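Local coordinates for protein phosphoribosylaminoimidazole-succinocarboxamide synthase (PDB 4O7Y) that catalyses the ATP-dependent joining of L-aspartate to 5-amino-1-(5-phospho-D-ribosyl)imidazole-4-carboxylate, forming SAICAR in de novo purine synthesis, at residues A[91-96]-A[114-119]; A[175-180]-A[188-193]; A[87-92]-A[120-125]. All coordinates share one frame; numbering follows the deposited sequence.

Interaction 1 of 3, residues A[91-96]-A[114-119]. With C5P (cytidine-5'-monophosphate), chain B.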
loop_
_atom_site.group_PDB
_atom_site.type_symbol
_atom_site.label_atom_id
_atom_site.label_comp_id
_atom_site.label_asym_id
_atom_site.label_seq_id
_atom_site.Cartn_x
_atom_site.Cartn_y
_atom_site.Cartn_z
ATOM N N VAL A 91 -5.597 6.892 7.073
ATOM C CA VAL A 91 -6.966 6.385 7.076
ATOM C C VAL A 91 -7.076 5.208 8.065
ATOM O O VAL A 91 -6.301 4.252 7.984
ATOM C CB VAL A 91 -7.403 5.946 5.652
ATOM C CG1 VAL A 91 -8.752 5.223 5.669
ATOM C CG2 VAL A 91 -7.468 7.141 4.693
ATOM N N VAL A 92 -8.032 5.286 8.981
ATOM C CA VAL A 92 -8.280 4.219 9.962
ATOM C C VAL A 92 -9.639 3.617 9.609
ATOM O O VAL A 92 -10.585 4.357 9.385
ATOM C CB VAL A 92 -8.317 4.762 11.408
ATOM C CG1 VAL A 92 -8.476 3.627 12.409
ATOM C CG2 VAL A 92 -7.064 5.555 11.711
ATOM N N ARG A 93 -9.717 2.284 9.550
ATOM C CA ARG A 93 -10.935 1.596 9.117
ATOM C C ARG A 93 -11.352 0.516 10.138
ATOM O O ARG A 93 -10.539 -0.310 10.545
ATOM C CB ARG A 93 -10.719 1.003 7.715
ATOM C CG ARG A 93 -9.763 1.836 6.848
ATOM C CD ARG A 93 -9.639 1.353 5.407
ATOM N NE ARG A 93 -10.857 1.640 4.671
ATOM C CZ ARG A 93 -10.974 2.439 3.612
ATOM N NH1 ARG A 93 -9.923 3.055 3.059
ATOM N NH2 ARG A 93 -12.182 2.589 3.076
ATOM N N ASN A 94 -12.612 0.568 10.575
ATOM C CA ASN A 94 -13.200 -0.418 11.506
ATOM C C ASN A 94 -14.143 -1.391 10.809
ATOM O O ASN A 94 -14.236 -2.569 11.196
ATOM C CB ASN A 94 -13.939 0.291 12.635
ATOM C CG ASN A 94 -13.029 1.238 13.400
ATOM O OD1 ASN A 94 -11.978 0.817 13.928
ATOM N ND2 ASN A 94 -13.386 2.516 13.427
ATOM N N VAL A 95 -14.790 -0.895 9.756
ATOM C CA VAL A 95 -15.825 -1.621 9.029
ATOM C C VAL A 95 -15.521 -1.477 7.532
ATOM O O VAL A 95 -15.135 -0.385 7.104
ATOM C CB VAL A 95 -17.193 -1.001 9.369
ATOM C CG1 VAL A 95 -18.291 -1.541 8.460
ATOM C CG2 VAL A 95 -17.522 -1.242 10.849
ATOM N N VAL A 96 -15.626 -2.565 6.759
ATOM C CA VAL A 96 -15.346 -2.519 5.312
ATOM C C VAL A 96 -16.325 -1.592 4.556
ATOM O O VAL A 96 -17.583 -1.683 4.673
ATOM C CB VAL A 96 -15.266 -3.940 4.667
ATOM C CG1 VAL A 96 -15.077 -3.861 3.178
ATOM C CG2 VAL A 96 -14.098 -4.726 5.251
ATOM N N GLU A 114 -9.709 -6.242 13.697
ATOM C CA GLU A 114 -8.984 -5.141 14.347
ATOM C C GLU A 114 -8.876 -3.959 13.368
ATOM O O GLU A 114 -9.029 -4.143 12.156
ATOM C CB GLU A 114 -7.603 -5.596 14.855
ATOM C CG GLU A 114 -6.568 -5.908 13.777
ATOM C CD GLU A 114 -5.203 -6.297 14.345
ATOM O OE1 GLU A 114 -4.248 -5.503 14.202
ATOM O OE2 GLU A 114 -5.081 -7.395 14.930
ATOM N N PRO A 115 -8.620 -2.732 13.885
ATOM C CA PRO A 115 -8.585 -1.621 12.910
ATOM C C PRO A 115 -7.443 -1.738 11.877
ATOM O O PRO A 115 -6.357 -2.199 12.210
ATOM C CB PRO A 115 -8.390 -0.377 13.789
ATOM C CG PRO A 115 -8.779 -0.793 15.171
ATOM C CD PRO A 115 -8.449 -2.255 15.277
ATOM N N ILE A 116 -7.723 -1.386 10.620
ATOM C CA ILE A 116 -6.706 -1.212 9.573
ATOM C C ILE A 116 -6.243 0.262 9.502
ATOM O O ILE A 116 -7.065 1.161 9.537
ATOM C CB ILE A 116 -7.312 -1.640 8.216
ATOM C CG1 ILE A 116 -7.568 -3.158 8.262
ATOM C CG2 ILE A 116 -6.414 -1.217 7.052
ATOM C CD1 ILE A 116 -7.983 -3.798 6.945
ATOM N N VAL A 117 -4.942 0.522 9.420
ATOM C CA VAL A 117 -4.464 1.907 9.203
ATOM C C VAL A 117 -3.861 1.897 7.798
ATOM O O VAL A 117 -3.069 0.983 7.467
ATOM C CB VAL A 117 -3.370 2.328 10.205
ATOM C CG1 VAL A 117 -2.960 3.777 9.988
ATOM C CG2 VAL A 117 -3.827 2.099 11.656
ATOM N N GLU A 118 -4.238 2.865 6.963
ATOM C CA GLU A 118 -3.659 2.969 5.624
ATOM C C GLU A 118 -3.022 4.339 5.456
ATOM O O GLU A 118 -3.576 5.351 5.916
ATOM C CB GLU A 118 -4.704 2.764 4.520
ATOM C CG GLU A 118 -5.424 1.417 4.532
ATOM C CD GLU A 118 -6.588 1.351 3.541
ATOM O OE1 GLU A 118 -7.129 2.410 3.157
ATOM O OE2 GLU A 118 -6.983 0.233 3.148
ATOM N N LEU A 119 -1.841 4.360 4.826
ATOM C CA LEU A 119 -1.145 5.615 4.507
ATOM C C LEU A 119 -1.308 5.910 3.035
ATOM O O LEU A 119 -1.075 5.014 2.226
ATOM C CB LEU A 119 0.347 5.501 4.810
ATOM C CG LEU A 119 0.623 5.038 6.254
ATOM C CD1 LEU A 119 2.091 4.685 6.468
ATOM C CD2 LEU A 119 0.147 6.117 7.237
HETATM O O3P C5P B . -10.375 5.100 0.852
HETATM P P C5P B . -11.845 5.531 0.828
HETATM O O1P C5P B . -12.220 6.361 -0.364
HETATM O O2P C5P B . -12.775 4.374 1.116
HETATM O "O5'" C5P B . -12.075 6.535 2.026
HETATM C "C5'" C5P B . -11.706 6.175 3.386
HETATM C "C4'" C5P B . -12.179 7.245 4.382
HETATM O "O4'" C5P B . -11.269 8.344 4.309
HETATM C "C3'" C5P B . -13.569 7.848 4.090
HETATM O "O3'" C5P B . -14.184 8.234 5.326
HETATM C "C2'" C5P B . -13.294 9.097 3.284
HETATM O "O2'" C5P B . -14.312 10.093 3.481
HETATM C "C1'" C5P B . -11.953 9.530 3.863
HETATM N N1 C5P B . -11.119 10.252 2.892
HETATM C C2 C5P B . -10.981 11.676 2.987
HETATM N N3 C5P B . -10.207 12.344 2.090
HETATM C C4 C5P B . -9.563 11.659 1.117
HETATM C C5 C5P B . -9.693 10.267 0.988
HETATM C C6 C5P B . -10.481 9.571 1.903
HETATM O O2 C5P B . -11.562 12.309 3.891
HETATM N N4 C5P B . -8.792 12.330 0.228
#

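Interaction 2 of 3, residues A[175-180]-A[188-193]. With C5P (cytidine-5'-monophosphate), chain B.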
loop_
_atom_site.group_PDB
_atom_site.type_symbol
_atom_site.label_atom_id
_atom_site.label_comp_id
_atom_site.label_asym_id
_atom_site.label_seq_id
_atom_site.Cartn_x
_atom_site.Cartn_y
_atom_site.Cartn_z
ATOM N N LYS A 175 -10.452 9.734 7.861
ATOM C CA LYS A 175 -9.154 10.188 7.394
ATOM C C LYS A 175 -8.656 11.313 8.318
ATOM O O LYS A 175 -9.419 12.246 8.665
ATOM C CB LYS A 175 -9.244 10.700 5.957
ATOM C CG LYS A 175 -7.907 11.158 5.343
ATOM C CD LYS A 175 -7.614 12.647 5.611
ATOM C CE LYS A 175 -8.547 13.587 4.816
ATOM N NZ LYS A 175 -8.353 15.019 5.246
ATOM N N LEU A 176 -7.366 11.224 8.651
ATOM C CA LEU A 176 -6.647 12.211 9.423
ATOM C C LEU A 176 -5.439 12.770 8.666
ATOM O O LEU A 176 -4.875 12.114 7.759
ATOM C CB LEU A 176 -6.115 11.589 10.733
ATOM C CG LEU A 176 -7.128 11.051 11.751
ATOM C CD1 LEU A 176 -6.358 10.514 12.962
ATOM C CD2 LEU A 176 -8.163 12.104 12.181
ATOM N N GLU A 177 -5.031 13.977 9.071
ATOM C CA GLU A 177 -3.786 14.581 8.580
ATOM C C GLU A 177 -3.002 15.146 9.757
ATOM O O GLU A 177 -3.568 15.460 10.823
ATOM C CB GLU A 177 -4.056 15.659 7.531
ATOM C CG GLU A 177 -4.885 15.177 6.333
ATOM C CD GLU A 177 -4.924 16.182 5.189
ATOM O OE1 GLU A 177 -4.106 17.119 5.141
ATOM O OE2 GLU A 177 -5.757 16.014 4.313
ATOM N N PHE A 178 -1.693 15.255 9.585
ATOM C CA PHE A 178 -0.816 15.576 10.697
ATOM C C PHE A 178 0.248 16.537 10.212
ATOM O O PHE A 178 0.586 16.553 9.025
ATOM C CB PHE A 178 -0.089 14.324 11.226
ATOM C CG PHE A 178 -0.986 13.312 11.893
ATOM C CD1 PHE A 178 -1.187 13.348 13.282
ATOM C CD2 PHE A 178 -1.631 12.318 11.134
ATOM C CE1 PHE A 178 -1.990 12.414 13.921
ATOM C CE2 PHE A 178 -2.457 11.391 11.766
ATOM C CZ PHE A 178 -2.639 11.438 13.161
ATOM N N GLY A 179 0.821 17.286 11.157
ATOM C CA GLY A 179 2.049 18.022 10.909
ATOM C C GLY A 179 2.913 18.097 12.159
ATOM O O GLY A 179 2.539 17.597 13.237
ATOM N N LYS A 180 4.069 18.734 12.017
ATOM C CA LYS A 180 4.975 18.926 13.137
ATOM C C LYS A 180 4.992 20.375 13.591
ATOM O O LYS A 180 5.056 21.274 12.758
ATOM C CB LYS A 180 6.383 18.507 12.755
ATOM C CG LYS A 180 6.799 17.189 13.344
ATOM C CD LYS A 180 8.317 17.049 13.343
ATOM C CE LYS A 180 8.848 16.653 11.982
ATOM N NZ LYS A 180 9.994 15.705 12.172
ATOM N N LEU A 188 -2.087 16.565 15.321
ATOM C CA LEU A 188 -3.254 16.315 14.454
ATOM C C LEU A 188 -3.811 17.610 13.845
ATOM O O LEU A 188 -4.019 18.619 14.559
ATOM C CB LEU A 188 -4.342 15.588 15.271
ATOM C CG LEU A 188 -5.618 15.182 14.533
ATOM C CD1 LEU A 188 -5.223 14.232 13.430
ATOM C CD2 LEU A 188 -6.560 14.458 15.476
ATOM N N ALA A 189 -4.045 17.591 12.532
ATOM C CA ALA A 189 -4.363 18.804 11.785
ATOM C C ALA A 189 -5.661 18.681 10.971
ATOM O O ALA A 189 -6.545 17.871 11.318
ATOM C CB ALA A 189 -3.189 19.190 10.890
ATOM N N ASP A 190 -5.767 19.490 9.918
ATOM C CA ASP A 190 -6.908 19.482 8.989
ATOM C C ASP A 190 -8.253 19.460 9.763
ATOM O O ASP A 190 -8.448 20.283 10.702
ATOM C CB ASP A 190 -6.780 18.309 7.990
ATOM C CG ASP A 190 -7.684 18.476 6.739
ATOM O OD1 ASP A 190 -8.581 17.644 6.557
ATOM O OD2 ASP A 190 -7.511 19.422 5.944
ATOM N N GLU A 191 -9.169 18.546 9.386
ATOM C CA GLU A 191 -10.532 18.571 9.925
ATOM C C GLU A 191 -10.989 17.183 10.374
ATOM O O GLU A 191 -10.385 16.175 9.989
ATOM C CB GLU A 191 -11.545 19.131 8.875
ATOM C CG GLU A 191 -11.970 18.130 7.793
ATOM C CD GLU A 191 -12.930 18.692 6.746
ATOM O OE1 GLU A 191 -14.146 18.852 7.010
ATOM O OE2 GLU A 191 -12.474 18.937 5.620
ATOM N N ILE A 192 -12.085 17.137 11.133
ATOM C CA ILE A 192 -12.760 15.864 11.451
ATOM C C ILE A 192 -14.251 16.168 11.328
ATOM O O ILE A 192 -14.827 16.819 12.198
ATOM C CB ILE A 192 -12.420 15.295 12.874
ATOM C CG1 ILE A 192 -10.914 15.086 13.072
ATOM C CG2 ILE A 192 -13.071 13.926 13.107
ATOM C CD1 ILE A 192 -10.540 14.662 14.481
ATOM N N SER A 193 -14.862 15.678 10.248
ATOM C CA SER A 193 -16.246 15.985 9.954
ATOM C C SER A 193 -16.935 14.860 9.186
ATOM O O SER A 193 -16.303 13.830 8.829
ATOM C CB SER A 193 -16.309 17.273 9.129
ATOM O OG SER A 193 -15.807 17.032 7.829
HETATM O O3P C5P B . -10.375 5.100 0.852
HETATM P P C5P B . -11.845 5.531 0.828
HETATM O O1P C5P B . -12.220 6.361 -0.364
HETATM O O2P C5P B . -12.775 4.374 1.116
HETATM O "O5'" C5P B . -12.075 6.535 2.026
HETATM C "C5'" C5P B . -11.706 6.175 3.386
HETATM C "C4'" C5P B . -12.179 7.245 4.382
HETATM O "O4'" C5P B . -11.269 8.344 4.309
HETATM C "C3'" C5P B . -13.569 7.848 4.090
HETATM O "O3'" C5P B . -14.184 8.234 5.326
HETATM C "C2'" C5P B . -13.294 9.097 3.284
HETATM O "O2'" C5P B . -14.312 10.093 3.481
HETATM C "C1'" C5P B . -11.953 9.530 3.863
HETATM N N1 C5P B . -11.119 10.252 2.892
HETATM C C2 C5P B . -10.981 11.676 2.987
HETATM N N3 C5P B . -10.207 12.344 2.090
HETATM C C4 C5P B . -9.563 11.659 1.117
HETATM C C5 C5P B . -9.693 10.267 0.988
HETATM C C6 C5P B . -10.481 9.571 1.903
HETATM O O2 C5P B . -11.562 12.309 3.891
HETATM N N4 C5P B . -8.792 12.330 0.228
HETATM O O HOH W 1 -9.196 14.700 7.752
HETATM O O HOH W 2 -7.240 15.227 10.551
#

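Interaction 3 of 3, residues A[87-92]-A[120-125]. With C5P (cytidine-5'-monophosphate), chain B.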
loop_
_atom_site.group_PDB
_atom_site.type_symbol
_atom_site.label_atom_id
_atom_site.label_comp_id
_atom_site.label_asym_id
_atom_site.label_seq_id
_atom_site.Cartn_x
_atom_site.Cartn_y
_atom_site.Cartn_z
ATOM N N PRO A 87 2.996 15.106 4.181
ATOM C CA PRO A 87 2.190 14.914 2.977
ATOM C C PRO A 87 1.456 13.562 2.990
ATOM O O PRO A 87 1.619 12.754 2.071
ATOM C CB PRO A 87 3.244 14.970 1.861
ATOM C CG PRO A 87 4.443 14.345 2.489
ATOM C CD PRO A 87 4.412 14.719 3.963
ATOM N N LEU A 88 0.625 13.346 4.008
ATOM C CA LEU A 88 -0.070 12.074 4.226
ATOM C C LEU A 88 -1.532 12.272 4.460
ATOM O O LEU A 88 -1.968 13.262 5.066
ATOM C CB LEU A 88 0.476 11.346 5.471
ATOM C CG LEU A 88 1.973 10.953 5.452
ATOM C CD1 LEU A 88 2.405 10.461 6.844
ATOM C CD2 LEU A 88 2.269 9.915 4.385
ATOM N N GLU A 89 -2.296 11.285 4.009
ATOM C CA GLU A 89 -3.639 11.097 4.500
ATOM C C GLU A 89 -3.618 9.760 5.203
ATOM O O GLU A 89 -3.159 8.747 4.639
ATOM C CB GLU A 89 -4.630 11.153 3.350
ATOM C CG GLU A 89 -4.691 12.577 2.786
ATOM C CD GLU A 89 -5.674 12.722 1.653
ATOM O OE1 GLU A 89 -5.596 13.711 0.905
ATOM O OE2 GLU A 89 -6.540 11.837 1.512
ATOM N N VAL A 90 -4.021 9.780 6.472
ATOM C CA VAL A 90 -3.902 8.601 7.333
ATOM C C VAL A 90 -5.309 8.095 7.568
ATOM O O VAL A 90 -6.146 8.802 8.131
ATOM C CB VAL A 90 -3.175 8.914 8.668
ATOM C CG1 VAL A 90 -3.041 7.648 9.505
ATOM C CG2 VAL A 90 -1.787 9.519 8.403
ATOM N N VAL A 91 -5.597 6.892 7.073
ATOM C CA VAL A 91 -6.966 6.385 7.076
ATOM C C VAL A 91 -7.076 5.208 8.065
ATOM O O VAL A 91 -6.301 4.252 7.984
ATOM C CB VAL A 91 -7.403 5.946 5.652
ATOM C CG1 VAL A 91 -8.752 5.223 5.669
ATOM C CG2 VAL A 91 -7.468 7.141 4.693
ATOM N N VAL A 92 -8.032 5.286 8.981
ATOM C CA VAL A 92 -8.280 4.219 9.962
ATOM C C VAL A 92 -9.639 3.617 9.609
ATOM O O VAL A 92 -10.585 4.357 9.385
ATOM C CB VAL A 92 -8.317 4.762 11.408
ATOM C CG1 VAL A 92 -8.476 3.627 12.409
ATOM C CG2 VAL A 92 -7.064 5.555 11.711
ATOM N N TYR A 120 -1.673 7.163 2.716
ATOM C CA TYR A 120 -1.828 7.644 1.337
ATOM C C TYR A 120 -0.904 8.849 1.157
ATOM O O TYR A 120 -0.848 9.726 2.000
ATOM C CB TYR A 120 -3.272 8.044 1.001
ATOM C CG TYR A 120 -4.191 6.854 0.949
ATOM C CD1 TYR A 120 -4.423 6.179 -0.249
ATOM C CD2 TYR A 120 -4.788 6.375 2.116
ATOM C CE1 TYR A 120 -5.235 5.040 -0.292
ATOM C CE2 TYR A 120 -5.619 5.260 2.084
ATOM C CZ TYR A 120 -5.840 4.598 0.874
ATOM O OH TYR A 120 -6.648 3.476 0.860
ATOM N N TYR A 121 -0.155 8.846 0.074
ATOM C CA TYR A 121 0.731 9.940 -0.223
ATOM C C TYR A 121 -0.095 11.089 -0.846
ATOM O O TYR A 121 -0.693 10.927 -1.909
ATOM C CB TYR A 121 1.841 9.447 -1.146
ATOM C CG TYR A 121 2.739 10.533 -1.713
ATOM C CD1 TYR A 121 3.050 11.689 -0.974
ATOM C CD2 TYR A 121 3.288 10.389 -2.979
ATOM C CE1 TYR A 121 3.882 12.673 -1.492
ATOM C CE2 TYR A 121 4.110 11.368 -3.508
ATOM C CZ TYR A 121 4.392 12.505 -2.767
ATOM O OH TYR A 121 5.195 13.457 -3.311
ATOM N N LYS A 122 -0.171 12.219 -0.148
ATOM C CA LYS A 122 -0.867 13.396 -0.686
ATOM C C LYS A 122 -0.125 13.965 -1.877
ATOM O O LYS A 122 0.910 14.617 -1.714
ATOM C CB LYS A 122 -1.012 14.464 0.381
ATOM C CG LYS A 122 -2.354 14.460 1.050
ATOM C CD LYS A 122 -2.392 15.469 2.189
ATOM C CE LYS A 122 -2.499 16.875 1.665
ATOM N NZ LYS A 122 -3.860 17.112 1.123
ATOM N N ASN A 123 -0.641 13.702 -3.073
ATOM C CA ASN A 123 0.002 14.120 -4.312
ATOM C C ASN A 123 -1.010 14.103 -5.442
ATOM O O ASN A 123 -1.372 13.037 -5.933
ATOM C CB ASN A 123 1.151 13.170 -4.652
ATOM C CG ASN A 123 1.991 13.656 -5.818
ATOM O OD1 ASN A 123 1.513 13.782 -6.938
ATOM N ND2 ASN A 123 3.259 13.907 -5.558
ATOM N N ASP A 124 -1.443 15.277 -5.884
ATOM C CA ASP A 124 -2.471 15.361 -6.935
ATOM C C ASP A 124 -2.030 14.778 -8.270
ATOM O O ASP A 124 -2.821 14.126 -8.939
ATOM C CB ASP A 124 -2.949 16.796 -7.128
ATOM C CG ASP A 124 -3.715 17.305 -5.938
ATOM O OD1 ASP A 124 -4.692 16.642 -5.516
ATOM O OD2 ASP A 124 -3.347 18.372 -5.420
ATOM N N GLU A 125 -0.774 15.010 -8.647
ATOM C CA GLU A 125 -0.219 14.394 -9.846
ATOM C C GLU A 125 -0.383 12.868 -9.885
ATOM O O GLU A 125 -0.647 12.304 -10.940
ATOM C CB GLU A 125 1.243 14.791 -10.036
ATOM C CG GLU A 125 1.413 16.142 -10.733
HETATM O O3P C5P B . -10.375 5.100 0.852
HETATM P P C5P B . -11.845 5.531 0.828
HETATM O O1P C5P B . -12.220 6.361 -0.364
HETATM O O2P C5P B . -12.775 4.374 1.116
HETATM O "O5'" C5P B . -12.075 6.535 2.026
HETATM C "C5'" C5P B . -11.706 6.175 3.386
HETATM C "C4'" C5P B . -12.179 7.245 4.382
HETATM O "O4'" C5P B . -11.269 8.344 4.309
HETATM C "C3'" C5P B . -13.569 7.848 4.090
HETATM O "O3'" C5P B . -14.184 8.234 5.326
HETATM C "C2'" C5P B . -13.294 9.097 3.284
HETATM O "O2'" C5P B . -14.312 10.093 3.481
HETATM C "C1'" C5P B . -11.953 9.530 3.863
HETATM N N1 C5P B . -11.119 10.252 2.892
HETATM C C2 C5P B . -10.981 11.676 2.987
HETATM N N3 C5P B . -10.207 12.344 2.090
HETATM C C4 C5P B . -9.563 11.659 1.117
HETATM C C5 C5P B . -9.693 10.267 0.988
HETATM C C6 C5P B . -10.481 9.571 1.903
HETATM O O2 C5P B . -11.562 12.309 3.891
HETATM N N4 C5P B . -8.792 12.330 0.228
#

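Interaction 1 of 3, residues A[91-96]-A[114-119]
Arg93 and Glu118 carry the side-chain part of this antiparallel strand pairing, while Val91, Arg93, Ile116 and Glu118 carry the backbone part. Val91 with Glu118 and Arg93 with Ile116 are hydrogen-bonded pairs, each closed by two N-H...O bonds; the tightest runs from Glu118 N to Val91 O, 2.7 Å. Between them Val92 and Val117 form a non-hydrogen-bonded pair on the face covered by helix 143-165.

The face with Arg93 and Glu118 holds the charged groups, beside Val91 and Ile116. Arg93 (one of two modelled conformers) turns at its third side-chain torsion (71°), bringing NH1 beside the Glu118 carboxylate. In this salt bridge Arg93 NH1 reaches Glu118 OE1 at 2.9 Å, meeting it from above the carboxylate plane, and the two planes stand 59° apart. OE1 also shares a hydrogen bond with Tyr120 OH, so two partners hold the carboxylate in place. At the guanidinium edge, Arg93 NH1 bonds O3P of cytidine-5'-monophosphate (C5P) at 3.0 Å and NH2 bonds C5P O2P at 2.7 Å, both nearly straight. Val91 CG1 packs against C5P C5' at 3.9 Å. On this same face Ile116 and Glu118 pack on His135 of the second subunit.

Packing thins toward 114-115, where the residues are partly exposed. Pro115 CB lies 4.2 Å from Val92 CG1. Asn94 OD1 lies 3.8 Å from Pro115 CB, while ND2 bonds Asn157 OD1 and Leu171 O.

Glu118 thus acts as a second-shell residue that probably helps orient Arg93 toward the phosphate, consistent with a site for the phosphate of the nucleotide substrate.

Interaction 2 of 3, residues A[175-180]-A[188-193]
Lys175, Glu177 and Asp190 form a salt-bridge network, the charged part of the contact. Lys175 NZ is salt-bridged to Asp190 OD1 at 2.9 Å, the two side chains crossing at about a right angle. A second salt bridge joins Lys175 NZ to Glu177 OE2, also at 2.9 Å, on the anti side of that carboxylate but tilted well out of its plane. The Glu177 and Asp190 carboxylates are stacked with their planes only 1° apart, and the shared lysine, together with Lys13 at Asp190 OD2, probably offsets their repulsion. Bends at its second and third torsions (-89° and -71°) lay the lysine chain over one face of the cytosine, with Lys175 CE 3.4 Å from C5P O2.

Two waters lie between the backbones. One accepts from Lys175 NZ within hydrogen-bonding reach of the carbonyls of Lys175 and Glu191; the other accepts from Glu177 N within reach of Ala189 O. A direct bond, Ala189 N to Glu177 O at 2.8 Å, lies beside the antiparallel, non-hydrogen-bonded pair Phe178-Leu188, which joins strands 169-180 and 186-188; near it, segment 188-193 continues as loop.

Apolar contacts gather around Leu188 CD1. It sits over one face of the Phe178 ring in a CH-pi contact, 4.0 Å from the centroid and offset toward the rim, and touches Leu176 CD2 at 3.8 Å. Leu176 CD2 also meets Ile192 CG1, while helix 143-165 covers both Leu176 and Phe178.

Interaction 3 of 3, residues A[87-92]-A[120-125]
Glu89 pairs with Tyr120 through two backbone bonds, Glu89 N to Tyr120 O and Tyr120 N to Glu89 O, and its side chain then climbs past Lys122 to the bound cytidine-5'-monophosphate (C5P). Glu89 CB starts 4.1 Å from Tyr120 CB. Glu89 CG, anti to the carbonyl carbon (chi1 -68°), comes 3.5 Å from Lys122 CG where the two chains cross. From there the chain is extended, placing the carboxylate between the lysine and the cytosine. Glu89 OE1 leans on the lysine methylenes, 3.3 Å from Lys122 CG, and makes a long salt bridge with Lys122 NZ at 3.8 Å. At the exocyclic amine of the base, Glu89 OE2 lies 2.6 Å from C5P N4.

Lys122 crosses the glutamate at about a right angle, and bends at its last two torsions turn NZ toward the carboxylates of Glu89 and Glu177, the latter a long, weak ion pair. Its backbone N bonds Pro87 O, coming from well above the carbonyl plane, one further backbone bond past the Leu88-Tyr121 pair. Pro87 O also lies in plane at the edge of the Tyr121 ring, 3.5 Å from Tyr121 CD1. On the face shared with Glu89, Val91 CG2 meets Tyr120 CE2 at 3.7 Å. Leu88 and Tyr121 point to the other face, where Ile131 lies against both.

The arrangement is an antiparallel ladder between strands 84-93 and 111-121 with one face buried beneath helix 143-165 and the other lining the nucleotide pocket, here at the base end of C5P.

Interactions 1 and 3 are successive lengths of the same pairing between strands 84-93 and 111-121, sharing Val91 and Val92, their centres about 14 Å apart. Interaction 2 adds the neighbouring strand 169-180, on the other side of 84-93: its centre is about 11 Å from that of interaction 3, and Leu176 N lies 2.8 Å from Val90 O in a probable hydrogen bond. Lys175 ties the three together, its CG packing 3.8 Å from Glu89 CB and 4.1 Å from Val91 CG2. All three touch C5P: interaction 1 at phosphate and sugar, interactions 2 and 3 mainly at the base, with sugar contacts from Lys175 and Val91; Ser99, Asp173, Arg198 and Arg214 also hydrogen-bond it.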